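Local coordinates for 5' nucleotidase family protein (Staphylococcus aureus subsp. aureus, PDB 4Q7F) that is a 5'-nucleotidase family protein that pairs a calcineurin-like phosphoesterase domain, here holding manganese and magnesium ions, with a C-terminal domain, at residues A[249-261]-A[283-295]. Residues are numbered along the deposited sequence; the frame is centred on the assembly and turned at random. Where two conformers were deposited one is given.
Sequences HRQIAERFKQTAV and NLSVESCELLPVI. With MN (manganese (II) ion), chain C.
In the conformer given, V286 CG1 stands over one face of the R255 guanidinium, 3.4 Å from NH1 and displaced toward the rim of the group. E287 O approaches the same group obliquely and at longer range. R255 reaches this place because its chain bends twice, at chi2 and chi3, and it runs past the V286 side chain in the opposite sense. Within 249-261, the R250 guanidinium carries I252 CD1 over one face, again toward the rim. The other methyl of V286, CG2, is turned to the Q258 carbonyl and to the CB of A260.

Farther along, C289 points at the hairpin. With SG anti to the backbone N (chi1 169°), its sulfur is sent to V261 O at 3.4 Å, with E254 O a little farther off, while its CB packs on A260 CB at 3.8 Å. A253 sets its CB against the backbone of E290, 3.5 Å from CA. L291 ends the row by splitting its methyls: CD1 meets Q251 CB at 3.5 Å, and CD2 comes up to the carbonyl oxygen of I252.

Strands 251-256 and 284-293 run nearly antiparallel, at 166°, yet they belong to different sheets. Strand 251-256 is joined to 259-264 by a type II' turn from F256 to T259 and hydrogen-bonded to it; 284-293 pairs with 270-278, where E287 and S288 form a classic bulge opposite V275. Edge strand 284-293 thus packs across the hairpin at the border of the other sheet in the calcineurin-like phosphoesterase fold. Just before strand 251-256, H249 NE2 binds manganese at 2.4 Å, beside D27, H29 and D72. V286, A260, C289, A253 and L291 do most of the joining, so the sheets adhere here mainly by van der Waals contact.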
ATOM      1  N   HIS A 249      -2.664   7.170   1.824  1.00 21.46           N
ATOM      2  CA  HIS A 249      -2.420   7.210   3.271  1.00 20.96           C
ATOM      3  C   HIS A 249      -2.235   8.636   3.804  1.00 22.52           C
ATOM      4  O   HIS A 249      -1.576   8.860   4.828  1.00 23.55           O
ATOM      5  CB  HIS A 249      -1.198   6.384   3.624  1.00 20.79           C
ATOM      6  CG  HIS A 249      -1.295   4.951   3.230  1.00 19.51           C
ATOM      7  ND1 HIS A 249      -0.367   4.016   3.623  1.00 20.08           N
ATOM      8  CD2 HIS A 249      -2.253   4.272   2.562  1.00 19.09           C
ATOM      9  CE1 HIS A 249      -0.717   2.831   3.152  1.00 19.78           C
ATOM     10  NE2 HIS A 249      -1.875   2.954   2.541  1.00 18.88           N
ATOM     11  N   ARG A 250      -2.797   9.602   3.103  1.00 23.90           N
ATOM     12  CA  ARG A 250      -2.722  10.989   3.521  1.00 25.72           C
ATOM     13  C   ARG A 250      -3.913  11.327   4.420  1.00 26.91           C
ATOM     14  O   ARG A 250      -4.911  10.599   4.426  1.00 25.24           O
ATOM     15  CB  ARG A 250      -2.751  11.869   2.294  1.00 27.05           C
ATOM     16  CG  ARG A 250      -1.581  11.611   1.363  1.00 26.81           C
ATOM     17  CD  ARG A 250      -1.836  12.203   0.002  1.00 27.63           C
ATOM     18  NE  ARG A 250      -1.780  13.652   0.045  1.00 29.38           N
ATOM     19  CZ  ARG A 250      -1.948  14.438  -1.011  1.00 30.04           C
ATOM     20  NH1 ARG A 250      -2.241  13.920  -2.197  1.00 30.10           N
ATOM     21  NH2 ARG A 250      -1.862  15.754  -0.870  1.00 30.87           N
ATOM     22  N   GLN A 251      -3.778  12.427   5.178  1.00 27.49           N
ATOM     23  CA  GLN A 251      -4.819  12.897   6.085  1.00 28.89           C
ATOM     24  C   GLN A 251      -5.381  14.194   5.541  1.00 29.24           C
ATOM     25  O   GLN A 251      -4.739  15.255   5.612  1.00 31.83           O
ATOM     26  CB  GLN A 251      -4.282  13.013   7.503  1.00 30.96           C
ATOM     27  CG  GLN A 251      -3.784  11.653   7.970  1.00 33.95           C
ATOM     28  CD  GLN A 251      -3.583  11.551   9.451  1.00 37.61           C
ATOM     29  OE1 GLN A 251      -3.621  12.545  10.165  1.00 44.55           O
ATOM     30  NE2 GLN A 251      -3.373  10.326   9.929  1.00 38.08           N
ATOM     31  N   ILE A 252      -6.561  14.075   4.941  1.00 26.21           N
ATOM     32  CA  ILE A 252      -7.217  15.185   4.281  1.00 27.10           C
ATOM     33  C   ILE A 252      -8.668  15.267   4.693  1.00 26.80           C
ATOM     34  O   ILE A 252      -9.335  14.247   4.771  1.00 25.63           O
ATOM     35  CB  ILE A 252      -7.167  14.978   2.748  1.00 27.03           C
ATOM     36  CG1 ILE A 252      -5.710  15.036   2.269  1.00 27.89           C
ATOM     37  CG2 ILE A 252      -7.986  16.032   2.019  1.00 28.08           C
ATOM     38  CD1 ILE A 252      -5.543  14.695   0.809  1.00 28.67           C
ATOM     39  N   ALA A 253      -9.135  16.486   4.951  1.00 27.29           N
ATOM     40  CA  ALA A 253     -10.524  16.761   5.295  1.00 28.41           C
ATOM     41  C   ALA A 253     -10.731  18.236   5.046  1.00 30.66           C
ATOM     42  O   ALA A 253     -10.391  19.072   5.890  1.00 30.73           O
ATOM     43  CB  ALA A 253     -10.829  16.427   6.747  1.00 28.33           C
ATOM     44  N   GLU A 254     -11.286  18.553   3.884  1.00 31.86           N
ATOM     45  CA  GLU A 254     -11.482  19.932   3.492  1.00 33.60           C
ATOM     46  C   GLU A 254     -12.584  19.987   2.456  1.00 34.32           C
ATOM     47  O   GLU A 254     -13.215  18.971   2.153  1.00 33.02           O
ATOM     48  CB  GLU A 254     -10.164  20.479   2.937  1.00 34.69           C
ATOM     49  CG  GLU A 254      -9.702  19.824   1.649  1.00 35.24           C
ATOM     50  CD  GLU A 254      -8.269  20.196   1.287  1.00 37.07           C
ATOM     51  OE1 GLU A 254      -8.070  20.876   0.261  1.00 38.46           O
ATOM     52  OE2 GLU A 254      -7.345  19.829   2.044  1.00 36.11           O
ATOM     53  N   ARG A 255     -12.809  21.175   1.910  0.60 36.48           N
ATOM     54  CA  ARG A 255     -13.852  21.388   0.925  0.60 38.09           C
ATOM     55  C   ARG A 255     -13.228  21.703  -0.430  0.60 37.70           C
ATOM     56  O   ARG A 255     -12.231  22.418  -0.496  0.60 37.72           O
ATOM     57  CB  ARG A 255     -14.728  22.575   1.367  0.60 40.97           C
ATOM     58  CG  ARG A 255     -15.068  22.579   2.858  0.60 41.91           C
ATOM     59  CD  ARG A 255     -16.005  21.455   3.272  0.60 42.37           C
ATOM     60  NE  ARG A 255     -17.407  21.828   3.098  0.60 45.53           N
ATOM     61  CZ  ARG A 255     -18.148  22.426   4.034  0.60 46.01           C
ATOM     62  NH1 ARG A 255     -19.413  22.725   3.772  0.60 46.94           N
ATOM     63  NH2 ARG A 255     -17.635  22.726   5.230  0.60 46.20           N
ATOM     64  N   PHE A 256     -13.789  21.136  -1.500  1.00 36.60           N
ATOM     65  CA  PHE A 256     -13.353  21.456  -2.870  1.00 37.08           C
ATOM     66  C   PHE A 256     -14.645  22.057  -3.400  1.00 37.85           C
ATOM     67  O   PHE A 256     -15.599  21.329  -3.692  1.00 36.99           O
ATOM     68  CB  PHE A 256     -12.939  20.249  -3.705  1.00 35.53           C
ATOM     69  CG  PHE A 256     -12.436  20.618  -5.089  1.00 36.43           C
ATOM     70  CD1 PHE A 256     -13.324  20.875  -6.125  1.00 37.02           C
ATOM     71  CD2 PHE A 256     -11.077  20.711  -5.348  1.00 36.70           C
ATOM     72  CE1 PHE A 256     -12.873  21.223  -7.388  1.00 38.32           C
ATOM     73  CE2 PHE A 256     -10.612  21.045  -6.615  1.00 37.89           C
ATOM     74  CZ  PHE A 256     -11.516  21.301  -7.638  1.00 38.67           C
ATOM     75  N   LYS A 257     -14.685  23.381  -3.496  1.00 38.99           N
ATOM     76  CA  LYS A 257     -15.904  24.086  -3.866  1.00 40.06           C
ATOM     77  C   LYS A 257     -16.953  23.680  -2.805  1.00 39.27           C
ATOM     78  O   LYS A 257     -16.722  23.929  -1.620  1.00 38.81           O
ATOM     79  CB  LYS A 257     -16.304  23.816  -5.322  1.00 41.19           C
ATOM     80  CG  LYS A 257     -15.290  24.401  -6.300  1.00 42.62           C
ATOM     81  CD  LYS A 257     -15.673  24.209  -7.752  1.00 44.04           C
ATOM     82  CE  LYS A 257     -14.619  24.845  -8.646  1.00 45.64           C
ATOM     83  NZ  LYS A 257     -14.843  24.522 -10.075  1.00 46.88           N
ATOM     84  N   GLN A 258     -18.055  23.032  -3.176  1.00 39.06           N
ATOM     85  CA  GLN A 258     -19.055  22.613  -2.156  1.00 39.32           C
ATOM     86  C   GLN A 258     -18.879  21.159  -1.722  1.00 38.02           C
ATOM     87  O   GLN A 258     -19.549  20.688  -0.797  1.00 38.20           O
ATOM     88  CB  GLN A 258     -20.473  22.812  -2.679  1.00 41.03           C
ATOM     89  CG  GLN A 258     -20.798  24.271  -2.959  1.00 44.25           C
ATOM     90  CD  GLN A 258     -20.797  25.100  -1.692  1.00 45.36           C
ATOM     91  OE1 GLN A 258     -21.568  24.840  -0.761  1.00 45.94           O
ATOM     92  NE2 GLN A 258     -19.948  26.112  -1.652  1.00 47.88           N
ATOM     93  N   THR A 259     -17.966  20.458  -2.383  1.00 37.68           N
ATOM     94  CA  THR A 259     -17.742  19.044  -2.104  1.00 35.66           C
ATOM     95  C   THR A 259     -16.950  18.803  -0.815  1.00 33.77           C
ATOM     96  O   THR A 259     -15.951  19.466  -0.573  1.00 32.94           O
ATOM     97  CB  THR A 259     -16.975  18.390  -3.277  1.00 35.23           C
ATOM     98  OG1 THR A 259     -17.690  18.600  -4.504  1.00 35.63           O
ATOM     99  CG2 THR A 259     -16.809  16.894  -3.039  1.00 34.45           C
ATOM    100  N   ALA A 260     -17.414  17.866   0.016  1.00 31.74           N
ATOM    101  CA  ALA A 260     -16.665  17.483   1.200  1.00 30.90           C
ATOM    102  C   ALA A 260     -15.648  16.429   0.742  1.00 30.07           C
ATOM    103  O   ALA A 260     -16.034  15.389   0.177  1.00 28.67           O
ATOM    104  CB  ALA A 260     -17.580  16.910   2.277  1.00 30.74           C
ATOM    105  N   VAL A 261     -14.359  16.702   0.973  1.00 29.11           N
ATOM    106  CA  VAL A 261     -13.269  15.801   0.568  1.00 27.84           C
ATOM    107  C   VAL A 261     -12.567  15.195   1.787  1.00 27.23           C
ATOM    108  O   VAL A 261     -12.139  15.917   2.701  1.00 25.91           O
ATOM    109  CB  VAL A 261     -12.228  16.542  -0.278  1.00 28.57           C
ATOM    110  CG1 VAL A 261     -11.182  15.568  -0.797  1.00 28.28           C
ATOM    111  CG2 VAL A 261     -12.912  17.301  -1.410  1.00 29.39           C
ATOM    112  N   ASN A 283     -33.485  20.248   2.270  1.00 66.98           N
ATOM    113  CA  ASN A 283     -32.431  19.906   1.331  1.00 62.84           C
ATOM    114  C   ASN A 283     -31.138  19.683   2.098  1.00 55.32           C
ATOM    115  O   ASN A 283     -30.668  20.565   2.814  1.00 52.92           O
ATOM    116  CB  ASN A 283     -32.242  21.029   0.318  1.00 67.21           C
ATOM    117  CG  ASN A 283     -33.476  21.260  -0.523  1.00 72.39           C
ATOM    118  OD1 ASN A 283     -34.187  20.317  -0.874  1.00 75.01           O
ATOM    119  ND2 ASN A 283     -33.734  22.518  -0.864  1.00 77.30           N
ATOM    120  N   LEU A 284     -30.571  18.494   1.948  1.00 50.87           N
ATOM    121  CA  LEU A 284     -29.323  18.133   2.614  1.00 46.13           C
ATOM    122  C   LEU A 284     -28.129  18.896   2.047  1.00 44.94           C
ATOM    123  O   LEU A 284     -27.979  19.006   0.831  1.00 45.29           O
ATOM    124  CB  LEU A 284     -29.072  16.626   2.469  1.00 44.09           C
ATOM    125  CG  LEU A 284     -29.978  15.695   3.277  1.00 43.13           C
ATOM    126  CD1 LEU A 284     -29.902  14.257   2.790  1.00 42.35           C
ATOM    127  CD2 LEU A 284     -29.624  15.778   4.755  1.00 41.64           C
ATOM    128  N   SER A 285     -27.301  19.436   2.934  1.00 42.07           N
ATOM    129  CA  SER A 285     -26.086  20.122   2.528  1.00 42.51           C
ATOM    130  C   SER A 285     -25.007  19.737   3.512  1.00 40.26           C
ATOM    131  O   SER A 285     -25.291  19.302   4.632  1.00 38.60           O
ATOM    132  CB  SER A 285     -26.253  21.642   2.514  1.00 44.25           C
ATOM    133  OG  SER A 285     -26.288  22.162   3.831  1.00 44.51           O
ATOM    134  N   VAL A 286     -23.766  19.906   3.090  1.00 40.08           N
ATOM    135  CA  VAL A 286     -22.636  19.566   3.917  1.00 38.38           C
ATOM    136  C   VAL A 286     -22.579  20.499   5.113  1.00 38.66           C
ATOM    137  O   VAL A 286     -22.530  21.717   4.960  1.00 39.46           O
ATOM    138  CB  VAL A 286     -21.301  19.693   3.146  1.00 38.08           C
ATOM    139  CG1 VAL A 286     -20.132  19.411   4.076  1.00 36.96           C
ATOM    140  CG2 VAL A 286     -21.269  18.763   1.943  1.00 38.00           C
ATOM    141  N   GLU A 287     -22.575  19.917   6.303  1.00 37.79           N
ATOM    142  CA  GLU A 287     -22.468  20.681   7.525  1.00 38.67           C
ATOM    143  C   GLU A 287     -21.020  20.690   7.972  1.00 37.90           C
ATOM    144  O   GLU A 287     -20.463  21.741   8.241  1.00 39.19           O
ATOM    145  CB  GLU A 287     -23.367  20.082   8.606  1.00 38.94           C
ATOM    146  CG  GLU A 287     -23.146  20.635  10.000  1.00 40.09           C
ATOM    147  CD  GLU A 287     -24.178  20.135  10.999  1.00 40.37           C
ATOM    148  OE1 GLU A 287     -25.383  20.342  10.760  1.00 40.66           O
ATOM    149  OE2 GLU A 287     -23.781  19.574  12.040  1.00 40.78           O
ATOM    150  N   SER A 288     -20.408  19.513   8.033  1.00 35.97           N
ATOM    151  CA  SER A 288     -19.021  19.389   8.470  1.00 34.95           C
ATOM    152  C   SER A 288     -18.287  18.250   7.762  1.00 33.53           C
ATOM    153  O   SER A 288     -18.897  17.298   7.274  1.00 32.01           O
ATOM    154  CB  SER A 288     -18.971  19.162   9.988  1.00 33.99           C
ATOM    155  OG  SER A 288     -19.591  17.939  10.332  1.00 32.84           O
ATOM    156  N   CYS A 289     -16.962  18.364   7.731  1.00 33.90           N
ATOM    157  CA  CYS A 289     -16.085  17.381   7.105  1.00 32.65           C
ATOM    158  C   CYS A 289     -14.726  17.432   7.822  1.00 31.95           C
ATOM    159  O   CYS A 289     -13.968  18.407   7.667  1.00 30.35           O
ATOM    160  CB  CYS A 289     -15.941  17.713   5.626  1.00 34.53           C
ATOM    161  SG  CYS A 289     -14.649  16.790   4.781  1.00 33.91           S
ATOM    162  N   GLU A 290     -14.405  16.388   8.589  1.00 29.73           N
ATOM    163  CA  GLU A 290     -13.189  16.408   9.383  1.00 29.92           C
ATOM    164  C   GLU A 290     -12.672  15.023   9.677  1.00 28.28           C
ATOM    165  O   GLU A 290     -13.310  14.028   9.327  1.00 26.53           O
ATOM    166  CB  GLU A 290     -13.482  17.134  10.696  1.00 33.27           C
ATOM    167  CG  GLU A 290     -14.434  16.405  11.633  1.00 35.04           C
ATOM    168  CD  GLU A 290     -15.121  17.335  12.624  1.00 39.89           C
ATOM    169  OE1 GLU A 290     -16.033  18.093  12.210  1.00 40.42           O
ATOM    170  OE2 GLU A 290     -14.777  17.278  13.827  1.00 43.03           O
ATOM    171  N   LEU A 291     -11.495  14.964  10.295  1.00 26.71           N
ATOM    172  CA  LEU A 291     -10.913  13.702  10.713  1.00 26.19           C
ATOM    173  C   LEU A 291     -11.001  13.699  12.199  1.00 26.84           C
ATOM    174  O   LEU A 291     -10.659  14.676  12.831  1.00 28.86           O
ATOM    175  CB  LEU A 291      -9.437  13.568  10.317  1.00 25.24           C
ATOM    176  CG  LEU A 291      -9.092  13.617   8.833  1.00 24.68           C
ATOM    177  CD1 LEU A 291      -7.576  13.416   8.661  1.00 24.50           C
ATOM    178  CD2 LEU A 291      -9.876  12.591   8.021  1.00 23.51           C
ATOM    179  N   LEU A 292     -11.484  12.605  12.761  1.00 26.31           N
ATOM    180  CA  LEU A 292     -11.573  12.463  14.180  1.00 26.50           C
ATOM    181  C   LEU A 292     -10.339  11.699  14.631  1.00 26.89           C
ATOM    182  O   LEU A 292     -10.021  10.668  14.040  1.00 24.50           O
ATOM    183  CB  LEU A 292     -12.791  11.626  14.528  1.00 26.89           C
ATOM    184  CG  LEU A 292     -14.145  12.105  14.048  1.00 28.07           C
ATOM    185  CD1 LEU A 292     -15.203  11.131  14.544  1.00 28.72           C
ATOM    186  CD2 LEU A 292     -14.457  13.511  14.545  1.00 29.60           C
ATOM    187  N   PRO A 293      -9.628  12.193  15.673  1.00 27.31           N
ATOM    188  CA  PRO A 293      -8.463  11.434  16.124  1.00 26.19           C
ATOM    189  C   PRO A 293      -8.867  10.127  16.801  1.00 24.90           C
ATOM    190  O   PRO A 293      -9.897  10.062  17.471  1.00 24.28           O
ATOM    191  CB  PRO A 293      -7.774  12.383  17.128  1.00 27.66           C
ATOM    192  CG  PRO A 293      -8.818  13.372  17.533  1.00 29.69           C
ATOM    193  CD  PRO A 293      -9.791  13.472  16.390  1.00 29.41           C
ATOM    194  N   VAL A 294      -8.106   9.065  16.578  1.00 23.39           N
ATOM    195  CA  VAL A 294      -8.392   7.821  17.278  1.00 23.04           C
ATOM    196  C   VAL A 294      -7.590   7.855  18.582  1.00 23.35           C
ATOM    197  O   VAL A 294      -6.365   7.917  18.559  1.00 22.37           O
ATOM    198  CB  VAL A 294      -8.075   6.588  16.441  1.00 21.79           C
ATOM    199  CG1 VAL A 294      -8.154   5.327  17.291  1.00 21.52           C
ATOM    200  CG2 VAL A 294      -9.044   6.506  15.261  1.00 22.14           C
ATOM    201  N   ILE A 295      -8.291   7.818  19.707  1.00 24.10           N
ATOM    202  CA  ILE A 295      -7.649   7.907  21.010  1.00 27.13           C
ATOM    203  C   ILE A 295      -8.118   6.814  21.948  1.00 27.21           C
ATOM    204  O   ILE A 295      -9.175   6.230  21.764  1.00 25.73           O
ATOM    205  CB  ILE A 295      -7.916   9.284  21.685  1.00 29.68           C
ATOM    206  CG1 ILE A 295      -9.425   9.499  21.915  1.00 31.97           C
ATOM    207  CG2 ILE A 295      -7.324  10.412  20.849  1.00 30.24           C
ATOM    208  CD1 ILE A 295      -9.782  10.854  22.474  1.00 35.14           C
TER
HETATM  209 MN    MN C 602      -2.943   1.249   1.305  1.00 22.28          MN
HETATM  210  O   HOH W   1      -2.108   1.989  -0.665  1.00 20.85           O
HETATM  211  O   HOH W   2      -0.700   0.439   0.784  1.00 33.42           O